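Local coordinates for protein fibrillarin-like rRNA/tRNA 2'-O-methyltransferase (Methanocaldococcus jannaschii, PDB 1FBN) that probably methylates ribose 2'-hydroxyls of rRNA and tRNA with S-adenosyl-L-methionine, at sites chosen by a guide RNA, within box C/D ribonucleoprotein particles, at residues Lys58-Val69 against Val208-Glu217; Pro71-Gly82 against Val141-Val151. All coordinates share one frame; numbering follows the deposited sequence.

How the contacts relate
Both contacts reach the same mixed sheet of the methyltransferase domain, and their centres are about 17 Å apart. Contact 2 forms the middle of the sheet, where strand 77-81 pairs with strand 144-149. Contact 1 lies at one border, where helix 58-64 and the chain after it pack on the outermost strand 205-212 and the loop that follows. Helix 58-64 directly precedes strand 77-81 among the helices and strands of the chain. The contacts meet in a salt bridge, Lys58 NZ to Asp150 OD2 at 3.0 Å. Tyr148 OH also packs 3.9 Å from Lys58 CB. Asp150 and Val151 belong to the predicted S-adenosyl-L-methionine site, so contact 1 touches that site through Lys58.

Contact 1 of 2, residues Lys58-Val69 against Val208-Glu217; sequences KLAAAIIKGLKV and VDEVDIEPFE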
loop_
_atom_site.group_PDB
_atom_site.type_symbol
_atom_site.label_atom_id
_atom_site.label_comp_id
_atom_site.label_asym_id
_atom_site.label_seq_id
_atom_site.Cartn_x
_atom_site.Cartn_y
_atom_site.Cartn_z
ATOM N N LYS A 58 2.600 4.792 -4.683
ATOM C CA LYS A 58 2.325 3.747 -5.667
ATOM C C LYS A 58 0.902 3.184 -5.557
ATOM O O LYS A 58 0.323 2.746 -6.557
ATOM C CB LYS A 58 3.348 2.613 -5.552
ATOM C CG LYS A 58 4.780 3.028 -5.858
ATOM C CD LYS A 58 5.720 1.830 -5.834
ATOM C CE LYS A 58 7.172 2.269 -5.870
ATOM N NZ LYS A 58 7.521 3.065 -4.653
ATOM N N LEU A 59 0.350 3.180 -4.343
ATOM C CA LEU A 59 -1.007 2.684 -4.126
ATOM C C LEU A 59 -2.005 3.665 -4.754
ATOM O O LEU A 59 -2.969 3.247 -5.404
ATOM C CB LEU A 59 -1.276 2.492 -2.630
ATOM C CG LEU A 59 -2.631 1.901 -2.241
ATOM C CD1 LEU A 59 -2.916 0.640 -3.050
ATOM C CD2 LEU A 59 -2.651 1.603 -0.751
ATOM N N ALA A 60 -1.755 4.966 -4.593
ATOM C CA ALA A 60 -2.617 5.987 -5.195
ATOM C C ALA A 60 -2.521 5.872 -6.718
ATOM O O ALA A 60 -3.522 5.990 -7.421
ATOM C CB ALA A 60 -2.196 7.377 -4.751
ATOM N N ALA A 61 -1.310 5.628 -7.215
ATOM C CA ALA A 61 -1.064 5.476 -8.647
ATOM C C ALA A 61 -1.864 4.301 -9.209
ATOM O O ALA A 61 -2.446 4.402 -10.290
ATOM C CB ALA A 61 0.424 5.274 -8.906
ATOM N N ALA A 62 -1.892 3.198 -8.459
ATOM C CA ALA A 62 -2.615 1.997 -8.860
ATOM C C ALA A 62 -4.109 2.279 -8.950
ATOM O O ALA A 62 -4.765 1.856 -9.902
ATOM C CB ALA A 62 -2.342 0.857 -7.886
ATOM N N ILE A 63 -4.639 2.999 -7.963
ATOM C CA ILE A 63 -6.057 3.345 -7.953
ATOM C C ILE A 63 -6.377 4.281 -9.124
ATOM O O ILE A 63 -7.337 4.052 -9.857
ATOM C CB ILE A 63 -6.479 3.997 -6.611
ATOM C CG1 ILE A 63 -6.343 2.983 -5.472
ATOM C CG2 ILE A 63 -7.922 4.485 -6.684
ATOM C CD1 ILE A 63 -6.580 3.565 -4.094
ATOM N N ILE A 64 -5.544 5.305 -9.321
ATOM C CA ILE A 64 -5.738 6.265 -10.413
ATOM C C ILE A 64 -5.702 5.546 -11.764
ATOM O O ILE A 64 -6.494 5.857 -12.660
ATOM C CB ILE A 64 -4.659 7.399 -10.388
ATOM C CG1 ILE A 64 -4.871 8.324 -9.183
ATOM C CG2 ILE A 64 -4.693 8.218 -11.675
ATOM C CD1 ILE A 64 -6.121 9.187 -9.257
ATOM N N LYS A 65 -4.819 4.554 -11.882
ATOM C CA LYS A 65 -4.670 3.786 -13.115
ATOM C C LYS A 65 -5.652 2.627 -13.308
ATOM O O LYS A 65 -5.455 1.793 -14.198
ATOM C CB LYS A 65 -3.229 3.285 -13.266
ATOM C CG LYS A 65 -2.199 4.384 -13.526
ATOM C CD LYS A 65 -2.516 5.195 -14.785
ATOM C CE LYS A 65 -2.655 4.312 -16.031
ATOM N NZ LYS A 65 -1.464 3.456 -16.304
ATOM N N GLY A 66 -6.666 2.538 -12.448
ATOM C CA GLY A 66 -7.669 1.495 -12.614
ATOM C C GLY A 66 -7.779 0.289 -11.694
ATOM O O GLY A 66 -8.429 -0.688 -12.063
ATOM N N LEU A 67 -7.170 0.333 -10.513
ATOM C CA LEU A 67 -7.263 -0.784 -9.573
ATOM C C LEU A 67 -8.742 -1.022 -9.263
ATOM O O LEU A 67 -9.471 -0.077 -8.952
ATOM C CB LEU A 67 -6.524 -0.446 -8.274
ATOM C CG LEU A 67 -6.489 -1.528 -7.195
ATOM C CD1 LEU A 67 -5.609 -2.673 -7.652
ATOM C CD2 LEU A 67 -5.963 -0.964 -5.893
ATOM N N LYS A 68 -9.186 -2.276 -9.380
ATOM C CA LYS A 68 -10.586 -2.632 -9.110
ATOM C C LYS A 68 -10.768 -3.394 -7.797
ATOM O O LYS A 68 -11.847 -3.366 -7.199
ATOM C CB LYS A 68 -11.174 -3.454 -10.266
ATOM C CG LYS A 68 -11.128 -2.762 -11.620
ATOM C CD LYS A 68 -11.885 -1.448 -11.608
ATOM C CE LYS A 68 -11.684 -0.710 -12.913
ATOM N NZ LYS A 68 -12.260 0.653 -12.864
ATOM N N VAL A 69 -9.721 -4.092 -7.365
ATOM C CA VAL A 69 -9.765 -4.858 -6.124
ATOM C C VAL A 69 -8.936 -4.153 -5.050
ATOM O O VAL A 69 -7.706 -4.142 -5.113
ATOM C CB VAL A 69 -9.208 -6.298 -6.318
ATOM C CG1 VAL A 69 -9.403 -7.119 -5.049
ATOM C CG2 VAL A 69 -9.881 -6.974 -7.502
ATOM N N VAL A 208 -5.830 -11.583 -8.711
ATOM C CA VAL A 208 -7.134 -10.996 -9.019
ATOM C C VAL A 208 -7.098 -9.593 -9.622
ATOM O O VAL A 208 -8.126 -9.089 -10.071
ATOM C CB VAL A 208 -8.090 -11.011 -7.785
ATOM C CG1 VAL A 208 -8.388 -12.452 -7.375
ATOM C CG2 VAL A 208 -7.494 -10.230 -6.620
ATOM N N ASP A 209 -5.926 -8.962 -9.612
ATOM C CA ASP A 209 -5.769 -7.630 -10.196
ATOM C C ASP A 209 -4.310 -7.401 -10.561
ATOM O O ASP A 209 -3.398 -7.982 -9.959
ATOM C CB ASP A 209 -6.263 -6.533 -9.245
ATOM C CG ASP A 209 -6.819 -5.311 -9.985
ATOM O OD1 ASP A 209 -6.407 -5.046 -11.135
ATOM O OD2 ASP A 209 -7.678 -4.608 -9.417
ATOM N N GLU A 210 -4.103 -6.569 -11.574
ATOM C CA GLU A 210 -2.773 -6.243 -12.070
ATOM C C GLU A 210 -2.879 -4.865 -12.714
ATOM O O GLU A 210 -3.623 -4.678 -13.679
ATOM C CB GLU A 210 -2.336 -7.289 -13.095
ATOM C CG GLU A 210 -0.894 -7.170 -13.544
ATOM C CD GLU A 210 -0.498 -8.232 -14.561
ATOM O OE1 GLU A 210 -0.963 -9.389 -14.442
ATOM O OE2 GLU A 210 0.290 -7.907 -15.476
ATOM N N VAL A 211 -2.145 -3.899 -12.162
ATOM C CA VAL A 211 -2.189 -2.525 -12.652
ATOM C C VAL A 211 -0.830 -1.936 -13.021
ATOM O O VAL A 211 0.082 -1.860 -12.191
ATOM C CB VAL A 211 -2.847 -1.576 -11.601
ATOM C CG1 VAL A 211 -3.042 -0.183 -12.183
ATOM C CG2 VAL A 211 -4.175 -2.133 -11.123
ATOM N N ASP A 212 -0.706 -1.522 -14.277
ATOM C CA ASP A 212 0.510 -0.879 -14.757
ATOM C C ASP A 212 0.380 0.582 -14.308
ATOM O O ASP A 212 -0.506 1.302 -14.771
ATOM C CB ASP A 212 0.587 -0.960 -16.291
ATOM C CG ASP A 212 1.891 -0.393 -16.859
ATOM O OD1 ASP A 212 2.713 0.149 -16.093
ATOM O OD2 ASP A 212 2.101 -0.499 -18.086
ATOM N N ILE A 213 1.224 0.997 -13.366
ATOM C CA ILE A 213 1.185 2.366 -12.858
ATOM C C ILE A 213 2.108 3.275 -13.678
ATOM O O ILE A 213 2.551 4.328 -13.219
ATOM C CB ILE A 213 1.534 2.400 -11.355
ATOM C CG1 ILE A 213 2.940 1.848 -11.106
ATOM C CG2 ILE A 213 0.535 1.549 -10.585
ATOM C CD1 ILE A 213 3.404 2.003 -9.669
ATOM N N GLU A 214 2.288 2.862 -14.932
ATOM C CA GLU A 214 3.114 3.474 -15.975
ATOM C C GLU A 214 3.526 4.943 -15.969
ATOM O O GLU A 214 4.726 5.237 -16.032
ATOM C CB GLU A 214 2.545 3.091 -17.353
ATOM C CG GLU A 214 3.051 3.900 -18.540
ATOM C CD GLU A 214 1.964 4.774 -19.146
ATOM O OE1 GLU A 214 0.869 4.247 -19.447
ATOM O OE2 GLU A 214 2.200 5.991 -19.316
ATOM N N PRO A 215 2.564 5.888 -15.943
ATOM C CA PRO A 215 3.023 7.286 -15.948
ATOM C C PRO A 215 3.835 7.639 -14.698
ATOM O O PRO A 215 4.976 8.080 -14.788
ATOM C CB PRO A 215 1.711 8.084 -16.002
ATOM C CG PRO A 215 0.724 7.124 -16.579
ATOM C CD PRO A 215 1.094 5.818 -15.920
ATOM N N PHE A 216 3.257 7.344 -13.542
ATOM C CA PHE A 216 3.848 7.645 -12.245
ATOM C C PHE A 216 5.132 6.891 -11.908
ATOM O O PHE A 216 6.003 7.426 -11.219
ATOM C CB PHE A 216 2.783 7.441 -11.170
ATOM C CG PHE A 216 1.454 8.035 -11.539
ATOM C CD1 PHE A 216 1.238 9.406 -11.428
ATOM C CD2 PHE A 216 0.443 7.236 -12.071
ATOM C CE1 PHE A 216 0.042 9.972 -11.846
ATOM C CE2 PHE A 216 -0.757 7.790 -12.493
ATOM C CZ PHE A 216 -0.958 9.163 -12.381
ATOM N N GLU A 217 5.242 5.657 -12.396
ATOM C CA GLU A 217 6.420 4.814 -12.174
ATOM C C GLU A 217 6.645 3.960 -13.418
ATOM O O GLU A 217 5.738 3.251 -13.858
ATOM C CB GLU A 217 6.215 3.894 -10.964
ATOM C CG GLU A 217 6.111 4.592 -9.617
ATOM C CD GLU A 217 7.394 5.296 -9.202
ATOM O OE1 GLU A 217 8.493 4.876 -9.626
ATOM O OE2 GLU A 217 7.299 6.274 -8.433
HETATM O O HOH W 1 -7.469 -3.094 -12.783
#
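Val211 and Ile213 press against helix 58-64 and the turn that ends it. Ile213 CG2 lies 3.6 Å from Ala62 CA, and the small Ala61 and Ala62 let the two backbones come close. A Schellman motif closes the helix, with Gly66 as its C-prime residue. Val211 straddles this turn. Its CG1 is anti to the backbone N (chi1 -173°) and meets Ala62 O and Lys65 CB, while CG2 reaches Leu67 CA at 3.7 Å. The helix thereby packs on the edge strand 205-212 of the Rossmann-like methyltransferase sheet. Farther out, Ala61 CB touches Phe216 CD2 at 3.7 Å. Ile64 CG2 approaches CZ of the same ring, and Lys65 CG sits at its edge. The Lys65 chain bends at chi2, chi3 and chi4 and meets Pro215 tip to tip, which brings NZ 2.8 Å from Asp212 O. Glu214 OE1 forms a long salt bridge with the same NZ, at 4.0 Å. At the other end, Asp209 OD2 grips two successive amides. Lys68 N meets its syn lone pair at 2.8 Å, and Val69 N comes nearly along the C-O axis at 2.9 Å. A water donates to both Gly66 O and Asp209 OD1.

Contact 2 of 2, residues Pro71-Gly82 against Val141-Val151; sequences PIKRDSKILYLG and VEKVDVIYEDV
Pro71 CB and Ile72 CG1 pack on separate methyls of Val146, CG2 and CG1, each at about a right angle. The chain then makes a type I turn from Lys73 to Ser76, with Lys73 N bonded to Ser76 OG at 2.7 Å. A water links Asp75 O to Asp145 OD2. The same OD2 takes Lys77 N through its anti lone pair at 2.9 Å, and Lys77 O accepts Asp145 N in return. Lys169 holds the other oxygen, OD1. An alanine in place of Asp145 would probably leave Lys77 N without its carboxylate acceptor and the Lys169 ammonium without its mate. A bend at chi3 (76°) turns the end of the Lys77 chain toward Glu142, where NZ makes a weakly hydrogen-bonded salt bridge with OE1 at 3.3 Å.

From Ile78 on, the two segments run as parallel neighbours in the Rossmann-like sheet. Ile78 CD1 lies 3.8 Å from Tyr148 CB on one face. Leu79 bonds through N to Val146 O and through O to Tyr148 N. On the other face, Leu79 lies beside Ile147, and its side chain crosses Val141 at about a right angle, CD1 touching Val141 CG1. Tyr80 and Tyr148 point the same way, with CE2 of Tyr80 3.4 Å from CD2 of Tyr148. Their planes differ by 28°, but the rings are slid apart and barely overlap. Leu81 N bonds almost straight to Tyr148 O at 2.8 Å, while Leu81 CD1 packs on Ile147 CG2. Asp150 is itself part of the predicted S-adenosyl-L-methionine site. Gly82 CA comes 3.3 Å from Asp150 O; a CB there would clash with that oxygen.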
loop_
_atom_site.group_PDB
_atom_site.type_symbol
_atom_site.label_atom_id
_atom_site.label_comp_id
_atom_site.label_asym_id
_atom_site.label_seq_id
_atom_site.Cartn_x
_atom_site.Cartn_y
_atom_site.Cartn_z
ATOM N N PRO A 71 -8.713 -4.455 -1.184
ATOM C CA PRO A 71 -9.036 -5.205 0.035
ATOM C C PRO A 71 -8.885 -4.488 1.382
ATOM O O PRO A 71 -9.422 -4.951 2.386
ATOM C CB PRO A 71 -8.116 -6.415 -0.072
ATOM C CG PRO A 71 -6.900 -5.843 -0.717
ATOM C CD PRO A 71 -7.482 -4.978 -1.807
ATOM N N ILE A 72 -8.157 -3.377 1.414
ATOM C CA ILE A 72 -7.968 -2.640 2.658
ATOM C C ILE A 72 -9.261 -1.932 3.049
ATOM O O ILE A 72 -9.723 -1.035 2.350
ATOM C CB ILE A 72 -6.809 -1.618 2.542
ATOM C CG1 ILE A 72 -5.495 -2.359 2.269
ATOM C CG2 ILE A 72 -6.705 -0.777 3.822
ATOM C CD1 ILE A 72 -4.302 -1.458 2.020
ATOM N N LYS A 73 -9.843 -2.362 4.166
ATOM C CA LYS A 73 -11.089 -1.798 4.680
ATOM C C LYS A 73 -10.838 -1.019 5.977
ATOM O O LYS A 73 -9.703 -0.938 6.449
ATOM C CB LYS A 73 -12.095 -2.925 4.941
ATOM C CG LYS A 73 -12.337 -3.861 3.766
ATOM C CD LYS A 73 -13.085 -3.182 2.633
ATOM C CE LYS A 73 -13.464 -4.180 1.546
ATOM N NZ LYS A 73 -14.348 -3.572 0.513
ATOM N N ARG A 74 -11.906 -0.477 6.565
ATOM C CA ARG A 74 -11.808 0.302 7.802
ATOM C C ARG A 74 -11.269 -0.478 8.988
ATOM O O ARG A 74 -10.495 0.055 9.782
ATOM C CB ARG A 74 -13.162 0.903 8.190
ATOM C CG ARG A 74 -13.635 2.030 7.298
ATOM C CD ARG A 74 -15.042 2.468 7.674
ATOM N NE ARG A 74 -15.075 3.750 8.376
ATOM C CZ ARG A 74 -15.273 3.887 9.683
ATOM N NH1 ARG A 74 -15.453 2.817 10.445
ATOM N NH2 ARG A 74 -15.310 5.095 10.230
ATOM N N ASP A 75 -11.684 -1.734 9.115
ATOM C CA ASP A 75 -11.254 -2.574 10.231
ATOM C C ASP A 75 -10.146 -3.572 9.879
ATOM O O ASP A 75 -9.887 -4.512 10.633
ATOM C CB ASP A 75 -12.464 -3.316 10.811
ATOM C CG ASP A 75 -13.097 -4.280 9.816
ATOM O OD1 ASP A 75 -12.869 -4.141 8.591
ATOM O OD2 ASP A 75 -13.827 -5.189 10.265
ATOM N N SER A 76 -9.495 -3.368 8.739
ATOM C CA SER A 76 -8.429 -4.267 8.304
ATOM C C SER A 76 -7.152 -4.139 9.128
ATOM O O SER A 76 -6.816 -3.064 9.627
ATOM C CB SER A 76 -8.072 -4.016 6.831
ATOM O OG SER A 76 -9.139 -4.324 5.959
ATOM N N LYS A 77 -6.467 -5.262 9.298
ATOM C CA LYS A 77 -5.196 -5.280 9.993
ATOM C C LYS A 77 -4.249 -5.578 8.843
ATOM O O LYS A 77 -4.422 -6.561 8.123
ATOM C CB LYS A 77 -5.172 -6.376 11.059
ATOM C CG LYS A 77 -6.188 -6.128 12.168
ATOM C CD LYS A 77 -6.329 -7.303 13.122
ATOM C CE LYS A 77 -5.159 -7.400 14.085
ATOM N NZ LYS A 77 -5.386 -8.467 15.104
ATOM N N ILE A 78 -3.334 -4.657 8.583
ATOM C CA ILE A 78 -2.409 -4.846 7.483
ATOM C C ILE A 78 -0.934 -4.806 7.858
ATOM O O ILE A 78 -0.518 -4.075 8.770
ATOM C CB ILE A 78 -2.714 -3.878 6.269
ATOM C CG1 ILE A 78 -1.476 -3.069 5.881
ATOM C CG2 ILE A 78 -3.925 -2.972 6.547
ATOM C CD1 ILE A 78 -1.644 -2.269 4.617
ATOM N N LEU A 79 -0.165 -5.649 7.169
ATOM C CA LEU A 79 1.275 -5.738 7.355
ATOM C C LEU A 79 1.910 -4.949 6.209
ATOM O O LEU A 79 1.767 -5.310 5.039
ATOM C CB LEU A 79 1.727 -7.199 7.314
ATOM C CG LEU A 79 3.215 -7.474 7.557
ATOM C CD1 LEU A 79 3.642 -6.989 8.946
ATOM C CD2 LEU A 79 3.472 -8.959 7.404
ATOM N N TYR A 80 2.559 -3.842 6.556
ATOM C CA TYR A 80 3.201 -2.969 5.578
ATOM C C TYR A 80 4.700 -3.258 5.510
ATOM O O TYR A 80 5.421 -3.105 6.498
ATOM C CB TYR A 80 2.950 -1.497 5.952
ATOM C CG TYR A 80 3.309 -0.502 4.870
ATOM C CD1 TYR A 80 4.643 -0.201 4.584
ATOM C CD2 TYR A 80 2.315 0.123 4.114
ATOM C CE1 TYR A 80 4.983 0.694 3.565
ATOM C CE2 TYR A 80 2.642 1.023 3.091
ATOM C CZ TYR A 80 3.977 1.300 2.823
ATOM O OH TYR A 80 4.311 2.166 1.807
ATOM N N LEU A 81 5.159 -3.654 4.327
ATOM C CA LEU A 81 6.566 -3.977 4.107
ATOM C C LEU A 81 7.174 -3.038 3.066
ATOM O O LEU A 81 6.595 -2.821 2.003
ATOM C CB LEU A 81 6.698 -5.430 3.635
ATOM C CG LEU A 81 5.945 -6.505 4.432
ATOM C CD1 LEU A 81 5.951 -7.828 3.686
ATOM C CD2 LEU A 81 6.551 -6.664 5.811
ATOM N N GLY A 82 8.333 -2.469 3.381
ATOM C CA GLY A 82 8.985 -1.576 2.440
ATOM C C GLY A 82 9.337 -0.211 2.993
ATOM O O GLY A 82 8.611 0.335 3.827
ATOM N N VAL A 141 3.106 -9.246 15.497
ATOM C CA VAL A 141 2.149 -9.138 14.408
ATOM C C VAL A 141 1.100 -10.242 14.455
ATOM O O VAL A 141 1.412 -11.423 14.304
ATOM C CB VAL A 141 2.862 -9.148 13.021
ATOM C CG1 VAL A 141 1.849 -9.004 11.889
ATOM C CG2 VAL A 141 3.888 -8.028 12.946
ATOM N N GLU A 142 -0.146 -9.846 14.694
ATOM C CA GLU A 142 -1.257 -10.786 14.733
ATOM C C GLU A 142 -1.644 -11.113 13.296
ATOM O O GLU A 142 -1.198 -10.437 12.370
ATOM C CB GLU A 142 -2.444 -10.157 15.460
ATOM C CG GLU A 142 -2.075 -9.588 16.824
ATOM C CD GLU A 142 -3.198 -9.677 17.841
ATOM O OE1 GLU A 142 -4.232 -10.325 17.555
ATOM O OE2 GLU A 142 -3.032 -9.114 18.945
ATOM N N LYS A 143 -2.458 -12.147 13.099
ATOM C CA LYS A 143 -2.882 -12.512 11.749
ATOM C C LYS A 143 -3.497 -11.296 11.049
ATOM O O LYS A 143 -4.328 -10.588 11.622
ATOM C CB LYS A 143 -3.856 -13.691 11.780
ATOM C CG LYS A 143 -3.179 -15.057 11.946
ATOM C CD LYS A 143 -2.210 -15.337 10.798
ATOM C CE LYS A 143 -1.880 -16.819 10.634
ATOM N NZ LYS A 143 -1.106 -17.389 11.769
ATOM N N VAL A 144 -3.034 -11.025 9.833
ATOM C CA VAL A 144 -3.503 -9.875 9.072
ATOM C C VAL A 144 -4.444 -10.201 7.920
ATOM O O VAL A 144 -4.481 -11.327 7.424
ATOM C CB VAL A 144 -2.307 -9.033 8.533
ATOM C CG1 VAL A 144 -1.404 -8.591 9.689
ATOM C CG2 VAL A 144 -1.510 -9.826 7.507
ATOM N N ASP A 145 -5.200 -9.190 7.501
ATOM C CA ASP A 145 -6.151 -9.315 6.398
ATOM C C ASP A 145 -5.477 -8.983 5.073
ATOM O O ASP A 145 -5.819 -9.535 4.031
ATOM C CB ASP A 145 -7.317 -8.349 6.604
ATOM C CG ASP A 145 -8.034 -8.578 7.911
ATOM O OD1 ASP A 145 -8.780 -9.571 8.003
ATOM O OD2 ASP A 145 -7.841 -7.777 8.848
ATOM N N VAL A 146 -4.518 -8.066 5.126
ATOM C CA VAL A 146 -3.814 -7.634 3.930
ATOM C C VAL A 146 -2.331 -7.390 4.186
ATOM O O VAL A 146 -1.931 -6.964 5.269
ATOM C CB VAL A 146 -4.416 -6.291 3.392
ATOM C CG1 VAL A 146 -3.692 -5.840 2.122
ATOM C CG2 VAL A 146 -5.909 -6.432 3.124
ATOM N N ILE A 147 -1.514 -7.725 3.196
ATOM C CA ILE A 147 -0.087 -7.453 3.269
ATOM C C ILE A 147 0.175 -6.543 2.076
ATOM O O ILE A 147 -0.252 -6.842 0.955
ATOM C CB ILE A 147 0.792 -8.719 3.122
ATOM C CG1 ILE A 147 0.646 -9.623 4.348
ATOM C CG2 ILE A 147 2.257 -8.314 2.972
ATOM C CD1 ILE A 147 1.484 -10.890 4.277
ATOM N N TYR A 148 0.776 -5.388 2.339
ATOM C CA TYR A 148 1.122 -4.445 1.284
ATOM C C TYR A 148 2.641 -4.424 1.238
ATOM O O TYR A 148 3.288 -4.133 2.244
ATOM C CB TYR A 148 0.595 -3.037 1.592
ATOM C CG TYR A 148 0.963 -2.016 0.534
ATOM C CD1 TYR A 148 0.138 -1.801 -0.574
ATOM C CD2 TYR A 148 2.154 -1.287 0.621
ATOM C CE1 TYR A 148 0.490 -0.889 -1.572
ATOM C CE2 TYR A 148 2.516 -0.371 -0.370
ATOM C CZ TYR A 148 1.678 -0.179 -1.463
ATOM O OH TYR A 148 2.022 0.722 -2.442
ATOM N N GLU A 149 3.204 -4.721 0.071
ATOM C CA GLU A 149 4.650 -4.748 -0.083
ATOM C C GLU A 149 5.188 -3.826 -1.175
ATOM O O GLU A 149 4.694 -3.815 -2.302
ATOM C CB GLU A 149 5.121 -6.177 -0.330
ATOM C CG GLU A 149 6.625 -6.300 -0.469
ATOM C CD GLU A 149 7.091 -7.728 -0.617
ATOM O OE1 GLU A 149 6.385 -8.640 -0.143
ATOM O OE2 GLU A 149 8.175 -7.937 -1.195
ATOM N N ASP A 150 6.234 -3.085 -0.825
ATOM C CA ASP A 150 6.899 -2.151 -1.728
ATOM C C ASP A 150 8.409 -2.212 -1.454
ATOM O O ASP A 150 8.986 -1.306 -0.846
ATOM C CB ASP A 150 6.361 -0.724 -1.508
ATOM C CG ASP A 150 6.985 0.310 -2.451
ATOM O OD1 ASP A 150 7.571 -0.059 -3.487
ATOM O OD2 ASP A 150 6.876 1.520 -2.155
ATOM N N VAL A 151 9.030 -3.319 -1.852
ATOM C CA VAL A 151 10.465 -3.493 -1.667
ATOM C C VAL A 151 11.085 -3.873 -3.008
ATOM O O VAL A 151 10.724 -4.886 -3.617
ATOM C CB VAL A 151 10.815 -4.519 -0.522
ATOM C CG1 VAL A 151 9.604 -4.803 0.343
ATOM C CG2 VAL A 151 11.434 -5.802 -1.052
HETATM O O HOH W 2 -9.965 -7.650 10.848
HETATM O O HOH W 3 -6.175 -11.234 13.950
#